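Local coordinates for putative periplasmic protein (PDB 4HBR) that is of unknown function but is a putative periplasmic member of the PF11396 family, built round one long antiparallel meander sheet, at residues Gly21-Gln26 / Val32-Met37; Arg43-Pro48 / Met54-Trp59; Val86-Val89 / Gln95-Val98; Ala99-Lys104 / Lys110-Phe115. All coordinates share one frame; numbering follows the deposited sequence.

Contact 1 (Gly21-Gln26 / Val32-Met37); sequences GIAWSQ and VADFVM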
loop_
_atom_site.group_PDB
_atom_site.type_symbol
_atom_site.label_atom_id
_atom_site.label_comp_id
_atom_site.label_asym_id
_atom_site.label_seq_id
_atom_site.Cartn_x
_atom_site.Cartn_y
_atom_site.Cartn_z
ATOM N N GLY A 21 3.323 -16.623 -9.387
ATOM C CA GLY A 21 3.881 -16.842 -8.057
ATOM C C GLY A 21 3.111 -16.081 -7.003
ATOM O O GLY A 21 3.702 -15.375 -6.176
ATOM N N ILE A 22 1.775 -16.177 -7.075
ATOM C CA ILE A 22 0.865 -15.487 -6.179
ATOM C C ILE A 22 0.859 -16.198 -4.817
ATOM O O ILE A 22 0.723 -17.422 -4.743
ATOM C CB ILE A 22 -0.564 -15.384 -6.811
ATOM C CG1 ILE A 22 -0.515 -14.694 -8.179
ATOM C CG2 ILE A 22 -1.554 -14.663 -5.863
ATOM C CD1 ILE A 22 -1.598 -15.100 -9.117
ATOM N N ALA A 23 1.029 -15.411 -3.752
ATOM C CA ALA A 23 0.962 -15.862 -2.369
ATOM C C ALA A 23 -0.308 -15.298 -1.743
ATOM O O ALA A 23 -0.503 -14.075 -1.744
ATOM C CB ALA A 23 2.196 -15.420 -1.596
ATOM N N TRP A 24 -1.201 -16.190 -1.290
ATOM C CA TRP A 24 -2.468 -15.823 -0.686
ATOM C C TRP A 24 -2.398 -15.894 0.823
ATOM O O TRP A 24 -1.801 -16.820 1.382
ATOM C CB TRP A 24 -3.602 -16.713 -1.187
ATOM C CG TRP A 24 -3.939 -16.534 -2.636
ATOM C CD1 TRP A 24 -3.513 -17.307 -3.675
ATOM C CD2 TRP A 24 -4.824 -15.557 -3.198
ATOM N NE1 TRP A 24 -4.071 -16.868 -4.852
ATOM C CE2 TRP A 24 -4.886 -15.799 -4.591
ATOM C CE3 TRP A 24 -5.588 -14.500 -2.657
ATOM C CZ2 TRP A 24 -5.665 -15.015 -5.457
ATOM C CZ3 TRP A 24 -6.377 -13.740 -3.514
ATOM C CH2 TRP A 24 -6.401 -13.992 -4.897
ATOM N N SER A 25 -3.015 -14.897 1.474
ATOM C CA SER A 25 -3.103 -14.775 2.928
ATOM C C SER A 25 -4.420 -14.113 3.316
ATOM O O SER A 25 -5.145 -13.629 2.450
ATOM C CB SER A 25 -1.919 -13.985 3.483
ATOM O OG SER A 25 -1.953 -12.621 3.095
ATOM N N GLN A 26 -4.745 -14.113 4.607
ATOM C CA GLN A 26 -5.959 -13.479 5.094
ATOM C C GLN A 26 -5.612 -12.249 5.915
ATOM O O GLN A 26 -4.608 -12.231 6.625
ATOM C CB GLN A 26 -6.827 -14.461 5.897
ATOM C CG GLN A 26 -7.707 -15.332 5.005
ATOM C CD GLN A 26 -8.843 -15.961 5.763
ATOM O OE1 GLN A 26 -9.734 -15.273 6.280
ATOM N NE2 GLN A 26 -8.851 -17.290 5.806
ATOM N N VAL A 32 -5.939 -11.775 0.604
ATOM C CA VAL A 32 -4.942 -10.887 0.006
ATOM C C VAL A 32 -4.011 -11.655 -0.932
ATOM O O VAL A 32 -3.365 -12.628 -0.528
ATOM C CB VAL A 32 -4.120 -10.099 1.052
ATOM C CG1 VAL A 32 -3.289 -9.001 0.390
ATOM C CG2 VAL A 32 -5.012 -9.522 2.147
ATOM N N ALA A 33 -3.947 -11.188 -2.192
ATOM C CA ALA A 33 -3.055 -11.718 -3.205
ATOM C C ALA A 33 -1.806 -10.873 -3.209
ATOM O O ALA A 33 -1.899 -9.657 -3.272
ATOM C CB ALA A 33 -3.721 -11.701 -4.564
ATOM N N ASP A 34 -0.646 -11.508 -3.108
ATOM C CA ASP A 34 0.670 -10.870 -3.089
ATOM C C ASP A 34 1.495 -11.427 -4.263
ATOM O O ASP A 34 1.662 -12.642 -4.367
ATOM C CB ASP A 34 1.333 -11.138 -1.719
ATOM C CG ASP A 34 2.720 -10.561 -1.555
ATOM O OD1 ASP A 34 3.702 -11.247 -1.937
ATOM O OD2 ASP A 34 2.836 -9.462 -0.981
ATOM N N PHE A 35 1.957 -10.545 -5.179
ATOM C CA PHE A 35 2.737 -10.900 -6.393
ATOM C C PHE A 35 3.504 -9.681 -6.914
ATOM O O PHE A 35 3.278 -8.566 -6.446
ATOM C CB PHE A 35 1.811 -11.457 -7.510
ATOM C CG PHE A 35 0.643 -10.557 -7.852
ATOM C CD1 PHE A 35 -0.505 -10.537 -7.053
ATOM C CD2 PHE A 35 0.707 -9.690 -8.939
ATOM C CE1 PHE A 35 -1.554 -9.656 -7.327
ATOM C CE2 PHE A 35 -0.350 -8.806 -9.211
ATOM C CZ PHE A 35 -1.480 -8.813 -8.412
ATOM N N VAL A 36 4.376 -9.889 -7.909
ATOM C CA VAL A 36 5.166 -8.836 -8.556
ATOM C C VAL A 36 4.512 -8.512 -9.914
ATOM O O VAL A 36 4.216 -9.413 -10.707
ATOM C CB VAL A 36 6.664 -9.244 -8.695
ATOM C CG1 VAL A 36 7.474 -8.172 -9.429
ATOM C CG2 VAL A 36 7.279 -9.538 -7.327
HETATM N N MSE A 37 4.241 -7.230 -10.136
HETATM C CA MSE A 37 3.612 -6.704 -11.350
HETATM C C MSE A 37 4.434 -5.527 -11.856
HETATM O O MSE A 37 4.579 -4.543 -11.139
HETATM C CB MSE A 37 2.140 -6.292 -11.047
HETATM C CG MSE A 37 1.282 -6.036 -12.290
HETATM SE SE MSE A 37 1.434 -7.380 -13.697
HETATM C CE MSE A 37 0.673 -8.913 -12.760
HETATM O O HOH W 1 4.694 -13.403 -4.524
HETATM O O HOH W 2 -0.793 -12.395 0.628
#
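Val32 and Ser25 form an antiparallel hydrogen-bonded pair. Val32 N gives a hydrogen bond to Ser25 O at 2.7 Å. In return Ser25 N donates to Val32 O. That carbonyl is held by more than one donor. A water donates to Val32 O and also hydrogen-bonds Ser25 OG, so it links the serine side chain to the backbone across the strands. Trp24 CA adds a C-H contact, 3.3 Å from Val32 O. The side chain of Val32 lies on the same face as Ser25, with its CB 3.9 Å from Ser25 OG. Beyond this pair it packs on Trp45 of the next strand.

Strands 23-27 and 30-37 make a beta hairpin at one edge of the meander sheet. Two residues further along, Asp34 pairs with Ala23. Ala23 N donates to Asp34 O at 2.9 Å, nearly straight at 175°. The return bond, from Asp34 N to Ala23 O, is more bent. A second water donates to both Asp34 O and Gly21 O. The side chain of Asp34 lies against Arg43.

Ala33 uses the other face of the sheet. Its CB sits over the indole of Trp24, 3.6 Å from the centroid of the six-membered ring. This is a CH-pi contact. Ile22 CG2 lies over the same ring face and also touches Ala33 CB, at 3.9 Å. Leu12 of helix 6-15 packs on Ile22, Trp24 and Ala33 together.

Contact 2 (Arg43-Pro48 / Met54-Trp59); sequences RVWFTP and MKQTDW
Met54, a selenomethionine, meets Trp45 first. Its O accepts a hydrogen bond from Trp45 N at 2.8 Å. Its side chain runs alongside the indole and bends at the last torsion (chi3 63°). The bend sets the methyl CE over the centre of the six-membered ring, 3.4 Å from the centroid. The selenium lies further off, so the closest touch is a CH-pi contact. Trp45 NE1 is held elsewhere, by Asp27.

Lys55 pairs with Val44 on the opposite face, with Lys55 CG 4.2 Å from Val44 CG1.

Gln56 returns to the face of Met54. It exchanges two backbone hydrogen bonds with Arg43. Its OE1 accepts from Arg43 NH2 at 2.9 Å, on a lone pair in the carbonyl plane. The guanidinium and amide planes are 81° apart. Gln56 CD also touches Trp45 CH2 at 3.5 Å, and NE2 bonds Leu134 O.

Asp58 closes the row. Arg43 grips it end-on in a salt bridge: NH2 reaches OD1 at 2.9 Å and NH1 reaches OD2 at 3.0 Å. Guanidinium and carboxylate planes are 44° apart: NH2 meets OD1 on its syn side, while NH1 comes to OD2 from above the carboxylate. Asp58 OD1 has a second partner in Thr87 of the next strand. Arg43, Gln56 and Asp58 form a polar cluster on the same sheet face as a Met-aromatic pair, within an antiparallel beta hairpin.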
loop_
_atom_site.group_PDB
_atom_site.type_symbol
_atom_site.label_atom_id
_atom_site.label_comp_id
_atom_site.label_asym_id
_atom_site.label_seq_id
_atom_site.Cartn_x
_atom_site.Cartn_y
_atom_site.Cartn_z
ATOM N N ARG A 43 -0.246 -5.989 -3.982
ATOM C CA ARG A 43 -1.175 -6.688 -3.101
ATOM C C ARG A 43 -2.586 -6.274 -3.479
ATOM O O ARG A 43 -2.808 -5.107 -3.797
ATOM C CB ARG A 43 -0.882 -6.406 -1.626
ATOM C CG ARG A 43 0.452 -6.969 -1.153
ATOM C CD ARG A 43 0.823 -6.475 0.245
ATOM N NE ARG A 43 0.945 -5.008 0.319
ATOM C CZ ARG A 43 1.973 -4.284 -0.129
ATOM N NH1 ARG A 43 2.996 -4.869 -0.741
ATOM N NH2 ARG A 43 1.973 -2.966 0.016
ATOM N N VAL A 44 -3.522 -7.239 -3.529
ATOM C CA VAL A 44 -4.930 -6.997 -3.884
ATOM C C VAL A 44 -5.801 -7.681 -2.834
ATOM O O VAL A 44 -5.624 -8.871 -2.591
ATOM C CB VAL A 44 -5.300 -7.445 -5.348
ATOM C CG1 VAL A 44 -6.714 -6.990 -5.731
ATOM C CG2 VAL A 44 -4.303 -6.905 -6.356
ATOM N N TRP A 45 -6.723 -6.919 -2.204
ATOM C CA TRP A 45 -7.664 -7.395 -1.168
ATOM C C TRP A 45 -8.987 -7.756 -1.808
ATOM O O TRP A 45 -9.497 -7.009 -2.642
ATOM C CB TRP A 45 -7.899 -6.325 -0.083
ATOM C CG TRP A 45 -6.811 -6.192 0.940
ATOM C CD1 TRP A 45 -6.879 -6.547 2.257
ATOM C CD2 TRP A 45 -5.491 -5.665 0.733
ATOM N NE1 TRP A 45 -5.698 -6.239 2.893
ATOM C CE2 TRP A 45 -4.821 -5.713 1.979
ATOM C CE3 TRP A 45 -4.832 -5.087 -0.371
ATOM C CZ2 TRP A 45 -3.504 -5.260 2.140
ATOM C CZ3 TRP A 45 -3.551 -4.590 -0.196
ATOM C CH2 TRP A 45 -2.889 -4.705 1.039
ATOM N N PHE A 46 -9.558 -8.872 -1.386
ATOM C CA PHE A 46 -10.837 -9.384 -1.874
ATOM C C PHE A 46 -11.768 -9.755 -0.746
ATOM O O PHE A 46 -11.319 -10.316 0.257
ATOM C CB PHE A 46 -10.610 -10.653 -2.735
ATOM C CG PHE A 46 -9.944 -10.432 -4.068
ATOM C CD1 PHE A 46 -10.699 -10.164 -5.202
ATOM C CD2 PHE A 46 -8.556 -10.518 -4.196
ATOM C CE1 PHE A 46 -10.077 -9.947 -6.437
ATOM C CE2 PHE A 46 -7.935 -10.320 -5.440
ATOM C CZ PHE A 46 -8.698 -10.013 -6.545
ATOM N N THR A 47 -13.076 -9.530 -0.938
ATOM C CA THR A 47 -14.101 -10.035 -0.021
ATOM C C THR A 47 -14.259 -11.535 -0.334
ATOM O O THR A 47 -13.914 -11.943 -1.456
ATOM C CB THR A 47 -15.440 -9.291 -0.173
ATOM O OG1 THR A 47 -15.992 -9.544 -1.462
ATOM C CG2 THR A 47 -15.344 -7.805 0.111
ATOM N N PRO A 48 -14.839 -12.374 0.564
ATOM C CA PRO A 48 -15.033 -13.794 0.212
ATOM C C PRO A 48 -15.933 -14.000 -1.028
ATOM O O PRO A 48 -15.871 -15.070 -1.649
ATOM C CB PRO A 48 -15.669 -14.378 1.477
ATOM C CG PRO A 48 -15.212 -13.469 2.576
ATOM C CD PRO A 48 -15.282 -12.112 1.950
HETATM N N MSE A 54 -9.318 -3.236 -2.475
HETATM C CA MSE A 54 -8.108 -2.441 -2.366
HETATM C C MSE A 54 -6.969 -3.057 -3.161
HETATM O O MSE A 54 -6.832 -4.276 -3.228
HETATM C CB MSE A 54 -7.692 -2.261 -0.887
HETATM C CG MSE A 54 -6.417 -1.415 -0.703
HETATM SE SE MSE A 54 -6.101 -0.810 1.098
HETATM C CE MSE A 54 -5.879 -2.428 2.049
ATOM N N LYS A 55 -6.137 -2.188 -3.733
ATOM C CA LYS A 55 -4.906 -2.519 -4.448
ATOM C C LYS A 55 -3.783 -1.707 -3.832
ATOM O O LYS A 55 -4.002 -0.538 -3.487
ATOM C CB LYS A 55 -5.006 -2.158 -5.938
ATOM C CG LYS A 55 -5.850 -3.024 -6.813
ATOM C CD LYS A 55 -5.910 -2.388 -8.201
ATOM C CE LYS A 55 -6.889 -3.090 -9.120
ATOM N NZ LYS A 55 -7.045 -2.373 -10.424
ATOM N N GLN A 56 -2.579 -2.289 -3.738
ATOM C CA GLN A 56 -1.387 -1.583 -3.270
ATOM C C GLN A 56 -0.219 -1.910 -4.175
ATOM O O GLN A 56 -0.017 -3.078 -4.522
ATOM C CB GLN A 56 -1.061 -1.906 -1.808
ATOM C CG GLN A 56 -2.025 -1.249 -0.827
ATOM C CD GLN A 56 -1.672 -1.480 0.606
ATOM O OE1 GLN A 56 -0.616 -2.030 0.949
ATOM N NE2 GLN A 56 -2.584 -1.100 1.474
ATOM N N THR A 57 0.518 -0.863 -4.609
ATOM C CA THR A 57 1.708 -0.947 -5.474
ATOM C C THR A 57 2.869 -0.330 -4.707
ATOM O O THR A 57 2.817 0.868 -4.404
ATOM C CB THR A 57 1.442 -0.238 -6.825
ATOM O OG1 THR A 57 0.364 -0.890 -7.483
ATOM C CG2 THR A 57 2.648 -0.207 -7.749
ATOM N N ASP A 58 3.904 -1.138 -4.367
ATOM C CA ASP A 58 5.062 -0.606 -3.660
ATOM C C ASP A 58 6.007 0.006 -4.657
ATOM O O ASP A 58 6.816 -0.682 -5.263
ATOM C CB ASP A 58 5.774 -1.655 -2.790
ATOM C CG ASP A 58 5.021 -2.073 -1.544
ATOM O OD1 ASP A 58 4.065 -1.357 -1.152
ATOM O OD2 ASP A 58 5.402 -3.099 -0.944
ATOM N N TRP A 59 5.868 1.306 -4.848
ATOM C CA TRP A 59 6.698 2.136 -5.710
ATOM C C TRP A 59 8.104 2.231 -5.122
ATOM O O TRP A 59 9.060 2.377 -5.874
ATOM C CB TRP A 59 6.066 3.531 -5.790
ATOM C CG TRP A 59 4.943 3.691 -6.772
ATOM C CD1 TRP A 59 4.736 2.962 -7.911
ATOM C CD2 TRP A 59 4.020 4.799 -6.830
ATOM N NE1 TRP A 59 3.695 3.504 -8.638
ATOM C CE2 TRP A 59 3.242 4.635 -8.004
ATOM C CE3 TRP A 59 3.745 5.889 -5.974
ATOM C CZ2 TRP A 59 2.225 5.523 -8.357
ATOM C CZ3 TRP A 59 2.727 6.767 -6.316
ATOM C CH2 TRP A 59 1.998 6.600 -7.509
HETATM O O HOH W 3 0.188 -4.246 2.965
#

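Contact 3 (Val86-Val89 / Gln95-Val98); sequences VTWV and QPIV
With chi1 at 177° the Trp88 side chain extends away from its own backbone N, and with chi2 at -125° the indole leans across to Pro96 and Val98. Val98 sets CG1 opposite its backbone N (chi1 -174°), which leaves CG2 beside that nitrogen and facing the ring. The two neighbours use different parts of the indole. Pro96 lies over one face, with CB 3.7 Å from the centroid of the six-membered ring. The proline and the indole run side by side, and Pro96 CG comes within 3.5 Å of Trp88 CH2. Val98 CG2 meets the edge instead, in the ring plane, 3.7 Å from Trp88 CZ3. The other face of the indole is stacked on Trp59, so Trp88 is sandwiched between a proline and a second tryptophan.

Val98 CG1 turns the other way and touches Val86 CG1 at 4.1 Å.

Val89 and Ile97 form a hydrogen-bonded antiparallel pair on the opposite face. Val89 N donates to Ile97 O at 2.8 Å, and Ile97 N donates to Val89 O at 2.8 Å. Their CB atoms are 4.2 Å apart, and Phe139 of helix 136-139 packs on both side chains. The pair lies at the turn end of the beta hairpin of strands 82-90 and 97-104.

Across this contact the side chains meet through carbon alone. The hydrogen bonds are left to the backbone and fix the register, while one CH-pi contact, edge packing and the Trp59 stack set how the indole lies.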
loop_
_atom_site.group_PDB
_atom_site.type_symbol
_atom_site.label_atom_id
_atom_site.label_comp_id
_atom_site.label_asym_id
_atom_site.label_seq_id
_atom_site.Cartn_x
_atom_site.Cartn_y
_atom_site.Cartn_z
ATOM N N VAL A 86 7.186 3.441 -0.255
ATOM C CA VAL A 86 6.251 4.337 -0.927
ATOM C C VAL A 86 5.221 3.441 -1.580
ATOM O O VAL A 86 5.573 2.609 -2.414
ATOM C CB VAL A 86 6.914 5.315 -1.937
ATOM C CG1 VAL A 86 5.846 6.158 -2.632
ATOM C CG2 VAL A 86 7.948 6.210 -1.273
ATOM N N THR A 87 3.962 3.592 -1.196
ATOM C CA THR A 87 2.877 2.750 -1.692
ATOM C C THR A 87 1.764 3.575 -2.343
ATOM O O THR A 87 1.310 4.566 -1.771
ATOM C CB THR A 87 2.317 1.898 -0.533
ATOM O OG1 THR A 87 3.392 1.215 0.119
ATOM C CG2 THR A 87 1.268 0.887 -0.987
ATOM N N TRP A 88 1.303 3.136 -3.518
ATOM C CA TRP A 88 0.155 3.740 -4.199
ATOM C C TRP A 88 -1.015 2.844 -3.865
ATOM O O TRP A 88 -0.988 1.646 -4.159
ATOM C CB TRP A 88 0.431 3.849 -5.678
ATOM C CG TRP A 88 -0.658 4.389 -6.555
ATOM C CD1 TRP A 88 -1.181 3.758 -7.640
ATOM C CD2 TRP A 88 -1.128 5.756 -6.621
ATOM N NE1 TRP A 88 -1.989 4.620 -8.350
ATOM C CE2 TRP A 88 -1.956 5.858 -7.762
ATOM C CE3 TRP A 88 -0.964 6.897 -5.799
ATOM C CZ2 TRP A 88 -2.535 7.069 -8.168
ATOM C CZ3 TRP A 88 -1.571 8.091 -6.183
ATOM C CH2 TRP A 88 -2.320 8.174 -7.367
ATOM N N VAL A 89 -1.973 3.402 -3.130
ATOM C CA VAL A 89 -3.124 2.676 -2.605
ATOM C C VAL A 89 -4.326 3.048 -3.416
ATOM O O VAL A 89 -4.642 4.235 -3.534
ATOM C CB VAL A 89 -3.349 2.921 -1.082
ATOM C CG1 VAL A 89 -4.456 2.016 -0.542
ATOM C CG2 VAL A 89 -2.059 2.725 -0.281
ATOM N N GLN A 95 -10.819 7.763 -4.018
ATOM C CA GLN A 95 -9.615 8.393 -4.527
ATOM C C GLN A 95 -8.350 7.603 -4.082
ATOM O O GLN A 95 -8.305 7.087 -2.967
ATOM C CB GLN A 95 -9.542 9.858 -3.994
ATOM C CG GLN A 95 -10.349 10.888 -4.752
ATOM C CD GLN A 95 -9.608 11.456 -5.952
ATOM O OE1 GLN A 95 -8.752 12.367 -5.851
ATOM N NE2 GLN A 95 -9.968 10.967 -7.128
ATOM N N PRO A 96 -7.289 7.551 -4.917
ATOM C CA PRO A 96 -6.054 6.871 -4.486
ATOM C C PRO A 96 -5.301 7.652 -3.398
ATOM O O PRO A 96 -5.520 8.861 -3.180
ATOM C CB PRO A 96 -5.226 6.772 -5.780
ATOM C CG PRO A 96 -5.734 7.838 -6.649
ATOM C CD PRO A 96 -7.162 8.091 -6.292
ATOM N N ILE A 97 -4.435 6.927 -2.670
ATOM C CA ILE A 97 -3.652 7.486 -1.564
ATOM C C ILE A 97 -2.156 7.157 -1.777
ATOM O O ILE A 97 -1.824 6.065 -2.229
ATOM C CB ILE A 97 -4.182 6.916 -0.197
ATOM C CG1 ILE A 97 -5.637 7.373 0.086
ATOM C CG2 ILE A 97 -3.237 7.218 0.999
ATOM C CD1 ILE A 97 -6.255 6.746 1.361
ATOM N N VAL A 98 -1.271 8.093 -1.426
ATOM C CA VAL A 98 0.161 7.816 -1.411
ATOM C C VAL A 98 0.548 7.591 0.075
ATOM O O VAL A 98 0.384 8.509 0.867
ATOM C CB VAL A 98 1.060 8.900 -2.078
ATOM C CG1 VAL A 98 2.515 8.420 -2.126
ATOM C CG2 VAL A 98 0.563 9.290 -3.475
#

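Contact 4 (Ala99-Lys104 / Lys110-Phe115); sequences AIQVGK and KYQILF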
loop_
_atom_site.group_PDB
_atom_site.type_symbol
_atom_site.label_atom_id
_atom_site.label_comp_id
_atom_site.label_asym_id
_atom_site.label_seq_id
_atom_site.Cartn_x
_atom_site.Cartn_y
_atom_site.Cartn_z
ATOM N N ALA A 99 1.029 6.391 0.443
ATOM C CA ALA A 99 1.498 6.098 1.809
ATOM C C ALA A 99 3.035 6.078 1.797
ATOM O O ALA A 99 3.631 5.326 1.010
ATOM C CB ALA A 99 0.943 4.763 2.301
ATOM N N ILE A 100 3.665 6.948 2.598
ATOM C CA ILE A 100 5.124 7.042 2.693
ATOM C C ILE A 100 5.548 6.624 4.094
ATOM O O ILE A 100 5.012 7.141 5.079
ATOM C CB ILE A 100 5.658 8.469 2.313
ATOM C CG1 ILE A 100 5.265 8.843 0.848
ATOM C CG2 ILE A 100 7.203 8.563 2.502
ATOM C CD1 ILE A 100 5.473 10.268 0.470
ATOM N N GLN A 101 6.497 5.671 4.185
ATOM C CA GLN A 101 7.073 5.207 5.445
ATOM C C GLN A 101 8.473 5.769 5.514
ATOM O O GLN A 101 9.280 5.557 4.603
ATOM C CB GLN A 101 7.050 3.683 5.567
ATOM C CG GLN A 101 5.636 3.076 5.554
ATOM C CD GLN A 101 5.648 1.575 5.656
ATOM O OE1 GLN A 101 6.640 0.908 5.403
ATOM N NE2 GLN A 101 4.535 1.007 6.032
ATOM N N VAL A 102 8.752 6.555 6.555
ATOM C CA VAL A 102 10.036 7.248 6.653
ATOM C C VAL A 102 10.576 7.073 8.069
ATOM O O VAL A 102 9.831 7.154 9.039
ATOM C CB VAL A 102 9.886 8.751 6.199
ATOM C CG1 VAL A 102 8.756 9.482 6.945
ATOM C CG2 VAL A 102 11.189 9.533 6.279
ATOM N N GLY A 103 11.853 6.739 8.162
ATOM C CA GLY A 103 12.504 6.572 9.448
ATOM C C GLY A 103 13.312 7.786 9.822
ATOM O O GLY A 103 13.877 8.448 8.951
ATOM N N LYS A 104 13.359 8.098 11.123
ATOM C CA LYS A 104 14.185 9.168 11.685
ATOM C C LYS A 104 15.210 8.449 12.579
ATOM O O LYS A 104 14.952 8.250 13.760
ATOM C CB LYS A 104 13.328 10.226 12.415
ATOM C CG LYS A 104 12.411 11.029 11.481
ATOM C CD LYS A 104 13.102 12.264 10.913
ATOM C CE LYS A 104 12.550 13.526 11.512
ATOM N NZ LYS A 104 13.369 14.706 11.124
ATOM N N LYS A 110 9.967 5.672 13.584
ATOM C CA LYS A 110 9.505 5.400 12.230
ATOM C C LYS A 110 8.101 5.982 12.077
ATOM O O LYS A 110 7.270 5.860 12.984
ATOM C CB LYS A 110 9.555 3.896 11.893
ATOM C CG LYS A 110 9.440 3.628 10.395
ATOM C CD LYS A 110 9.872 2.230 9.962
ATOM C CE LYS A 110 9.377 1.955 8.549
ATOM N NZ LYS A 110 10.062 0.805 7.901
ATOM N N TYR A 111 7.850 6.644 10.938
ATOM C CA TYR A 111 6.568 7.298 10.684
ATOM C C TYR A 111 5.950 6.844 9.383
ATOM O O TYR A 111 6.651 6.433 8.466
ATOM C CB TYR A 111 6.734 8.829 10.670
ATOM C CG TYR A 111 7.241 9.386 11.986
ATOM C CD1 TYR A 111 8.606 9.506 12.234
ATOM C CD2 TYR A 111 6.353 9.809 12.978
ATOM C CE1 TYR A 111 9.081 10.024 13.436
ATOM C CE2 TYR A 111 6.817 10.327 14.192
ATOM C CZ TYR A 111 8.186 10.417 14.423
ATOM O OH TYR A 111 8.670 10.923 15.608
ATOM N N GLN A 112 4.625 6.943 9.306
ATOM C CA GLN A 112 3.830 6.651 8.122
ATOM C C GLN A 112 2.922 7.850 7.856
ATOM O O GLN A 112 2.165 8.273 8.748
ATOM C CB GLN A 112 3.019 5.364 8.298
ATOM C CG GLN A 112 2.202 4.988 7.068
ATOM C CD GLN A 112 1.637 3.617 7.216
ATOM O OE1 GLN A 112 2.354 2.623 7.047
ATOM N NE2 GLN A 112 0.350 3.532 7.553
ATOM N N ILE A 113 3.062 8.446 6.670
ATOM C CA ILE A 113 2.261 9.603 6.291
ATOM C C ILE A 113 1.426 9.206 5.100
ATOM O O ILE A 113 1.964 8.680 4.104
ATOM C CB ILE A 113 3.103 10.892 6.022
ATOM C CG1 ILE A 113 4.174 11.137 7.112
ATOM C CG2 ILE A 113 2.208 12.119 5.907
ATOM C CD1 ILE A 113 5.505 10.925 6.611
ATOM N N LEU A 114 0.102 9.445 5.208
ATOM C CA LEU A 114 -0.866 9.201 4.118
ATOM C C LEU A 114 -1.215 10.519 3.461
ATOM O O LEU A 114 -1.612 11.466 4.135
ATOM C CB LEU A 114 -2.136 8.497 4.626
ATOM C CG LEU A 114 -1.972 7.244 5.485
ATOM C CD1 LEU A 114 -3.352 6.669 5.816
ATOM C CD2 LEU A 114 -1.121 6.164 4.765
ATOM N N PHE A 115 -1.055 10.580 2.150
ATOM C CA PHE A 115 -1.307 11.782 1.366
ATOM C C PHE A 115 -2.362 11.583 0.308
ATOM O O PHE A 115 -2.419 10.520 -0.325
ATOM C CB PHE A 115 -0.009 12.202 0.634
ATOM C CG PHE A 115 1.138 12.755 1.459
ATOM C CD1 PHE A 115 1.185 14.104 1.805
ATOM C CD2 PHE A 115 2.209 11.944 1.824
ATOM C CE1 PHE A 115 2.282 14.632 2.496
ATOM C CE2 PHE A 115 3.313 12.476 2.521
ATOM C CZ PHE A 115 3.340 13.817 2.847
#
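Leu114 CD2 fits against the small side chain of Ala99, 3.5 Å from its CB. The alanine is the hollow and the leucine methyl the bump. On the opposite face of the hairpin formed by strands 97-104 and 109-115, branched side chains interlock. Ile113 CD1 pushes against Val102 CG1 at 3.6 Å. Val102 turns that methyl to the strand partner by setting it between its backbone N and carbonyl carbon (chi1 53°). Next along, Ile100 CD1 reaches obliquely to the Phe115 ring, 3.7 Å from CE2. Ile113 CG2 lies over a face of the same ring. Helix 67-75 packs on this row through Val69, Ala72 and Phe73. At the far end Lys104 CG rests near Tyr111 CE1 at 4.0 Å, while its amine leads off to a salt bridge with Asp80.

Back on the alanine face, Gln101 and Gln112 run side by side with their amides nearly coplanar. Gln101 NE2 donates to Gln112 OE1 at 2.9 Å. Thr133 OG1 also bonds that oxygen. Two partners on one oxygen should limit rotation of the Gln112 amide. The hairpin therefore has one mainly apolar face under a helix and another where one amide donates to the other.

Overall arrangement
The four contacts come in series along the chain, each an antiparallel hairpin pairing in one eight-stranded sheet. Strand order follows chain order, so the sheet is a simple meander, and the contacts successively tie neighbouring strands into one continuous sheet. Contact 1 lies at one edge. Its centre is about 9 Å from that of contact 2, and strands 30-37 and 40-46 join the two. The centres of contacts 2 and 3 are about 11 Å apart, across strands 52-58 and 82-90. Contacts 3 and 4 share strand 97-104, with centres about 12 Å apart. The centres of contacts 1 and 4 are about 23 Å apart. Helix 6-15 packs near contacts 1 and 2, helix 67-75 on contact 4.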